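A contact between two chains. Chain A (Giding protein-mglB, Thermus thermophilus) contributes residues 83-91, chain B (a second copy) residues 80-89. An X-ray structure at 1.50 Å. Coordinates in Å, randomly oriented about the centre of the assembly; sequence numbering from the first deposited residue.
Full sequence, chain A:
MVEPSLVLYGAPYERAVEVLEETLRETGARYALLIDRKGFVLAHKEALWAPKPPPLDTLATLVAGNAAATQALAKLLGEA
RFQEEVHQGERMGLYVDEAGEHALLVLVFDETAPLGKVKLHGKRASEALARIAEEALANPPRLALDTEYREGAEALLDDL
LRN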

ATOM      1  N   GLN A  83     -13.597   1.182  11.176  1.00 12.68           N
ATOM      2  CA  GLN A  83     -14.567   2.234  10.895  1.00 13.75           C
ATOM      3  C   GLN A  83     -13.968   3.629  11.011  1.00 13.90           C
ATOM      4  O   GLN A  83     -14.399   4.553  10.321  1.00 14.18           O
ATOM      5  CB  GLN A  83     -15.770   2.129  11.836  1.00 17.37           C
ATOM      6  CG  GLN A  83     -16.693   0.944  11.577  1.00 22.46           C
ATOM      7  CD  GLN A  83     -16.037  -0.387  11.877  1.00 26.45           C
ATOM      8  OE1 GLN A  83     -15.444  -0.573  12.940  1.00 27.95           O
ATOM      9  NE2 GLN A  83     -16.151  -1.327  10.947  1.00 29.26           N
ATOM     10  N   GLU A  84     -12.967   3.778  11.870  1.00 10.93           N
ATOM     11  CA  GLU A  84     -12.341   5.072  12.108  1.00 12.03           C
ATOM     12  C   GLU A  84     -10.823   4.951  12.084  1.00 11.61           C
ATOM     13  O   GLU A  84     -10.264   4.009  12.643  1.00 12.14           O
ATOM     14  CB  GLU A  84     -12.813   5.584  13.471  1.00 16.37           C
ATOM     15  CG  GLU A  84     -12.311   6.937  13.916  1.00 22.51           C
ATOM     16  CD  GLU A  84     -12.842   7.295  15.297  1.00 25.60           C
ATOM     17  OE1 GLU A  84     -12.584   6.527  16.251  1.00 28.98           O
ATOM     18  OE2 GLU A  84     -13.520   8.333  15.431  1.00 28.18           O
ATOM     19  N   GLU A  85     -10.159   5.897  11.425  1.00  9.53           N
ATOM     20  CA  GLU A  85      -8.703   5.897  11.355  1.00  9.07           C
ATOM     21  C   GLU A  85      -8.155   7.308  11.491  1.00  8.86           C
ATOM     22  O   GLU A  85      -8.723   8.263  10.956  1.00 10.52           O
ATOM     23  CB  GLU A  85      -8.205   5.313  10.025  1.00 10.95           C
ATOM     24  CG  GLU A  85      -8.642   3.881   9.741  1.00 14.20           C
ATOM     25  CD  GLU A  85      -7.976   3.304   8.499  1.00 18.05           C
ATOM     26  OE1 GLU A  85      -8.354   2.188   8.082  1.00 19.97           O
ATOM     27  OE2 GLU A  85      -7.064   3.959   7.943  1.00 19.09           O
ATOM     28  N   VAL A  86      -7.053   7.432  12.218  1.00  8.68           N
ATOM     29  CA  VAL A  86      -6.388   8.710  12.395  1.00  8.78           C
ATOM     30  C   VAL A  86      -4.919   8.520  12.036  1.00 10.13           C
ATOM     31  O   VAL A  86      -4.273   7.587  12.510  1.00 11.83           O
ATOM     32  CB  VAL A  86      -6.487   9.216  13.853  1.00 11.35           C
ATOM     33  CG1 VAL A  86      -5.699  10.522  14.008  1.00 13.49           C
ATOM     34  CG2 VAL A  86      -7.940   9.438  14.227  1.00 14.11           C
ATOM     35  N   HIS A  87      -4.404   9.396  11.178  1.00  9.26           N
ATOM     36  CA  HIS A  87      -3.005   9.362  10.764  1.00 10.15           C
ATOM     37  C   HIS A  87      -2.430  10.725  11.098  1.00 10.22           C
ATOM     38  O   HIS A  87      -2.938  11.744  10.636  1.00 11.28           O
ATOM     39  CB  HIS A  87      -2.879   9.115   9.258  1.00 10.58           C
ATOM     40  CG  HIS A  87      -3.321   7.751   8.828  1.00 14.47           C
ATOM     41  ND1 HIS A  87      -4.647   7.381   8.762  1.00 15.98           N
ATOM     42  CD2 HIS A  87      -2.606   6.658   8.468  1.00 14.66           C
ATOM     43  CE1 HIS A  87      -4.730   6.118   8.383  1.00 15.02           C
ATOM     44  NE2 HIS A  87      -3.506   5.656   8.198  1.00 17.67           N
ATOM     45  N   GLN A  88      -1.370  10.747  11.895  1.00  9.99           N
ATOM     46  CA  GLN A  88      -0.761  11.999  12.308  1.00 10.82           C
ATOM     47  C   GLN A  88       0.700  12.118  11.909  1.00 11.91           C
ATOM     48  O   GLN A  88       1.508  11.223  12.170  1.00 12.03           O
ATOM     49  CB  GLN A  88      -0.881  12.142  13.829  1.00 13.88           C
ATOM     50  CG  GLN A  88      -0.342  13.448  14.388  1.00 19.74           C
ATOM     51  CD  GLN A  88      -1.205  14.639  14.021  1.00 23.97           C
ATOM     52  OE1 GLN A  88      -2.377  14.708  14.396  1.00 28.67           O
ATOM     53  NE2 GLN A  88      -0.632  15.583  13.286  1.00 25.73           N
ATOM     54  N   GLY A  89       1.024  13.235  11.267  1.00 13.00           N
ATOM     55  CA  GLY A  89       2.390  13.506  10.868  1.00 14.77           C
ATOM     56  C   GLY A  89       2.955  14.543  11.823  1.00 17.07           C
ATOM     57  O   GLY A  89       2.445  14.718  12.931  1.00 18.27           O
ATOM     58  N   GLU A  90       4.002  15.238  11.399  1.00 17.99           N
ATOM     59  CA  GLU A  90       4.622  16.262  12.234  1.00 20.79           C
ATOM     60  C   GLU A  90       3.764  17.522  12.295  1.00 21.01           C
ATOM     61  O   GLU A  90       3.656  18.163  13.344  1.00 22.68           O
ATOM     62  CB  GLU A  90       6.001  16.634  11.680  1.00 23.53           C
ATOM     63  CG  GLU A  90       7.020  15.506  11.674  1.00 30.72           C
ATOM     64  CD  GLU A  90       7.584  15.208  13.052  1.00 33.92           C
ATOM     65  OE1 GLU A  90       8.492  14.355  13.147  1.00 36.82           O
ATOM     66  OE2 GLU A  90       7.126  15.825  14.038  1.00 36.94           O
ATOM     67  N   ARG A  91       3.149  17.870  11.170  1.00 20.71           N
ATOM     68  CA  ARG A  91       2.332  19.074  11.087  1.00 20.36           C
ATOM     69  C   ARG A  91       0.888  18.823  10.675  1.00 19.49           C
ATOM     70  O   ARG A  91      -0.019  19.535  11.108  1.00 21.19           O
ATOM     71  CB  ARG A  91       2.957  20.050  10.087  1.00 23.39           C
ATOM     72  CG  ARG A  91       4.374  20.477  10.424  1.00 24.92           C
ATOM     73  CD  ARG A  91       4.998  21.239   9.265  1.00 27.95           C
ATOM     74  NE  ARG A  91       5.254  20.369   8.120  1.00 29.56           N
ATOM     75  CZ  ARG A  91       6.205  19.440   8.086  1.00 32.18           C
ATOM     76  NH1 ARG A  91       6.998  19.261   9.135  1.00 33.07           N
ATOM     77  NH2 ARG A  91       6.365  18.687   7.006  1.00 33.49           N
TER
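Chain B (80-89) ARFQEEVHQG

The two backbones exchange a reciprocal pair of hydrogen bonds at Val A86 and Val B86, on which the pairing is centred: Val A86 N donates to Val B86 O at 2.9 Å, and Val B86 N donates to Val A86 O, also at 2.9 Å. Two residues along in one direction, Gln B88 N donates to Glu A84 O at 2.8 Å and Glu A84 N returns a longer bond of 3.2 Å to Gln B88 O. The same ring recurs at the other end, with Gln A88 N to Glu B84 O at 2.8 Å and Glu B84 N to Gln A88 O at 3.2 Å. Through these bonds chain B lies alongside chain A as an antiparallel β-strand. Residues 84-88 are extended in both copies, the two strand axes approach to 4.8 Å, and their N-to-C directions differ by 180°.

Gln A88 O and Gln B88 O each accept a second amide as the backbone turns into the strand. Gln B83 N reaches Gln A88 O at 2.9 Å, and Gln A83 N makes a weak bond of 2.9 Å to Gln B88 O. Between the hydrogen-bonded pairs, Glu A85 faces His B87 and His A87 faces Glu B85, each with CA atoms 4.6 Å apart, closer than the 5.2 Å between the CA atoms of Val A86 and Val B86. Here CA-H groups supplement the ladder: Glu A85 CA lies 3.3 Å from Val B86 O, and Glu B85 CA lies 3.3 Å from Val A86 O.

The side chains of these glutamate-histidine pairs share one face of the sheet. Glu A85 CD packs 3.2 Å from His B87 CD2, and His A87 CD2 3.1 Å from Glu B85 CD. Glu A85 OE2 lies 3.4 Å from His B87 NE2 and Glu B85 OE1 3.3 Å from His A87 NE2, but the angles are too poor for hydrogen bonds; the carboxylates find partners elsewhere in the structure. The two imidazoles instead converge on one water, which is 2.8 Å from His A87 NE2 and 2.8 Å from His B87 NE2. The His A87 and His B87 ring planes are inclined at 82°, with the two ring centroids 5.4 Å apart.

Phe B82, just before the strand, extends the packing around His A87. His A87 CB sits over one face of the phenyl ring, 3.5 Å from the Phe B82 ring centroid and almost on the ring normal, while Gly A89 N lies near the ring's edge, 3.9 Å from Phe B82 CD1.

The opposite face carries the valines, the strand-end glutamates and Gln A88 and Gln B88. Val A86 CB and Val B86 CB are 4.5 Å apart, a small apolar contact at the centre. To one side, a second water donates to Glu A84 OE1 at 3.0 Å and to Gln B88 OE1 at 3.1 Å, bridging the chains. Beyond the strands, Gln B83 OE1 approaches Gly A89 CA to 3.1 Å, and Gln A83 OE1 approaches Gly B89 CA to 3.2 Å. Together the two stretches bury 752 Å², both sides summed.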

ATOM      1  N   ALA B  80       6.804  13.338   5.386  1.00 17.26           N
ATOM      2  CA  ALA B  80       7.660  12.279   4.868  1.00 16.53           C
ATOM      3  C   ALA B  80       6.897  10.972   5.084  1.00 16.92           C
ATOM      4  O   ALA B  80       6.911  10.074   4.244  1.00 18.03           O
ATOM      5  CB  ALA B  80       8.980  12.250   5.621  1.00 17.20           C
ATOM      6  N   ARG B  81       6.224  10.888   6.227  1.00 14.99           N
ATOM      7  CA  ARG B  81       5.432   9.720   6.574  1.00 15.31           C
ATOM      8  C   ARG B  81       4.652  10.036   7.841  1.00 13.47           C
ATOM      9  O   ARG B  81       4.932  11.024   8.516  1.00 15.79           O
ATOM     10  CB  ARG B  81       6.340   8.503   6.790  1.00 17.54           C
ATOM     11  CG  ARG B  81       7.340   8.639   7.918  1.00 19.12           C
ATOM     12  CD  ARG B  81       8.419   7.569   7.794  1.00 20.49           C
ATOM     13  NE  ARG B  81       9.291   7.510   8.959  1.00 21.93           N
ATOM     14  CZ  ARG B  81      10.398   6.776   9.022  1.00 23.03           C
ATOM     15  NH1 ARG B  81      10.772   6.038   7.982  1.00 23.00           N
ATOM     16  NH2 ARG B  81      11.124   6.767  10.131  1.00 24.33           N
ATOM     17  N   PHE B  82       3.650   9.219   8.146  1.00 13.40           N
ATOM     18  CA  PHE B  82       2.875   9.439   9.357  1.00 13.54           C
ATOM     19  C   PHE B  82       3.636   8.804  10.506  1.00 14.64           C
ATOM     20  O   PHE B  82       4.112   7.677  10.395  1.00 19.52           O
ATOM     21  CB  PHE B  82       1.491   8.806   9.227  1.00 12.36           C
ATOM     22  CG  PHE B  82       0.623   9.468   8.198  1.00 11.42           C
ATOM     23  CD1 PHE B  82       0.236  10.794   8.349  1.00 11.81           C
ATOM     24  CD2 PHE B  82       0.196   8.766   7.077  1.00 11.81           C
ATOM     25  CE1 PHE B  82      -0.568  11.413   7.394  1.00 13.32           C
ATOM     26  CE2 PHE B  82      -0.604   9.373   6.119  1.00 11.70           C
ATOM     27  CZ  PHE B  82      -0.990  10.699   6.276  1.00 12.79           C
ATOM     28  N   GLN B  83       3.757   9.533  11.607  1.00 14.42           N
ATOM     29  CA  GLN B  83       4.472   9.021  12.767  1.00 15.74           C
ATOM     30  C   GLN B  83       3.578   8.193  13.676  1.00 14.95           C
ATOM     31  O   GLN B  83       4.003   7.170  14.205  1.00 17.05           O
ATOM     32  CB  GLN B  83       5.075  10.175  13.575  1.00 17.90           C
ATOM     33  CG  GLN B  83       6.335  10.801  12.975  1.00 24.79           C
ATOM     34  CD  GLN B  83       6.082  11.513  11.662  1.00 28.08           C
ATOM     35  OE1 GLN B  83       5.168  12.331  11.552  1.00 27.54           O
ATOM     36  NE2 GLN B  83       6.904  11.218  10.659  1.00 30.28           N
ATOM     37  N   GLU B  84       2.335   8.633  13.845  1.00 13.77           N
ATOM     38  CA  GLU B  84       1.385   7.954  14.715  1.00 13.13           C
ATOM     39  C   GLU B  84       0.114   7.615  13.948  1.00 13.27           C
ATOM     40  O   GLU B  84      -0.391   8.434  13.182  1.00 13.21           O
ATOM     41  CB  GLU B  84       1.053   8.870  15.896  1.00 16.61           C
ATOM     42  CG  GLU B  84       0.233   8.253  17.007  1.00 21.59           C
ATOM     43  CD  GLU B  84      -0.018   9.238  18.134  1.00 23.68           C
ATOM     44  OE1 GLU B  84      -0.554  10.331  17.857  1.00 28.55           O
ATOM     45  OE2 GLU B  84       0.322   8.929  19.294  1.00 26.21           O
ATOM     46  N   GLU B  85      -0.402   6.408  14.156  1.00 11.37           N
ATOM     47  CA  GLU B  85      -1.618   5.973  13.486  1.00 12.23           C
ATOM     48  C   GLU B  85      -2.504   5.172  14.423  1.00 10.63           C
ATOM     49  O   GLU B  85      -2.014   4.347  15.196  1.00 11.27           O
ATOM     50  CB  GLU B  85      -1.288   5.098  12.269  1.00 12.69           C
ATOM     51  CG  GLU B  85      -0.578   5.815  11.118  1.00 17.13           C
ATOM     52  CD  GLU B  85      -0.408   4.931   9.889  1.00 20.38           C
ATOM     53  OE1 GLU B  85      -1.147   3.927   9.759  1.00 23.20           O
ATOM     54  OE2 GLU B  85       0.451   5.244   9.036  1.00 23.66           O
ATOM     55  N   VAL B  86      -3.808   5.415  14.352  1.00 11.04           N
ATOM     56  CA  VAL B  86      -4.770   4.677  15.165  1.00 10.49           C
ATOM     57  C   VAL B  86      -5.856   4.138  14.239  1.00 11.20           C
ATOM     58  O   VAL B  86      -6.407   4.882  13.430  1.00 11.68           O
ATOM     59  CB  VAL B  86      -5.429   5.572  16.235  1.00 11.68           C
ATOM     60  CG1 VAL B  86      -6.500   4.787  16.977  1.00 16.03           C
ATOM     61  CG2 VAL B  86      -4.379   6.073  17.209  1.00 14.11           C
ATOM     62  N   HIS B  87      -6.132   2.840  14.336  1.00  9.82           N
ATOM     63  CA  HIS B  87      -7.168   2.191  13.530  1.00  9.88           C
ATOM     64  C   HIS B  87      -8.147   1.588  14.519  1.00 10.93           C
ATOM     65  O   HIS B  87      -7.765   0.777  15.369  1.00 10.42           O
ATOM     66  CB  HIS B  87      -6.578   1.081  12.655  1.00 10.74           C
ATOM     67  CG  HIS B  87      -5.660   1.578  11.582  1.00 12.99           C
ATOM     68  ND1 HIS B  87      -4.374   2.004  11.835  1.00 16.35           N
ATOM     69  CD2 HIS B  87      -5.852   1.732  10.251  1.00 14.39           C
ATOM     70  CE1 HIS B  87      -3.815   2.400  10.706  1.00 12.98           C
ATOM     71  NE2 HIS B  87      -4.691   2.245   9.729  1.00 16.73           N
ATOM     72  N   GLN B  88      -9.409   1.982  14.406  1.00 10.73           N
ATOM     73  CA  GLN B  88     -10.428   1.524  15.335  1.00 11.48           C
ATOM     74  C   GLN B  88     -11.566   0.756  14.688  1.00 11.54           C
ATOM     75  O   GLN B  88     -12.196   1.241  13.749  1.00 12.13           O
ATOM     76  CB  GLN B  88     -11.003   2.730  16.073  1.00 15.25           C
ATOM     77  CG  GLN B  88     -12.035   2.391  17.134  1.00 19.89           C
ATOM     78  CD  GLN B  88     -11.404   1.847  18.396  1.00 22.25           C
ATOM     79  OE1 GLN B  88     -10.669   2.554  19.087  1.00 25.11           O
ATOM     80  NE2 GLN B  88     -11.686   0.587  18.704  1.00 22.99           N
ATOM     81  N   GLY B  89     -11.820  -0.441  15.206  1.00 12.13           N
ATOM     82  CA  GLY B  89     -12.923  -1.249  14.720  1.00 14.32           C
ATOM     83  C   GLY B  89     -14.049  -1.118  15.733  1.00 15.56           C
ATOM     84  O   GLY B  89     -14.058  -0.184  16.536  1.00 17.51           O
TER
HETATM   85  O   HOH W   1     -10.374   5.412  17.886  1.00 34.51           O
HETATM   86  O   HOH W   2      -3.512   3.040   7.265  1.00 16.06           O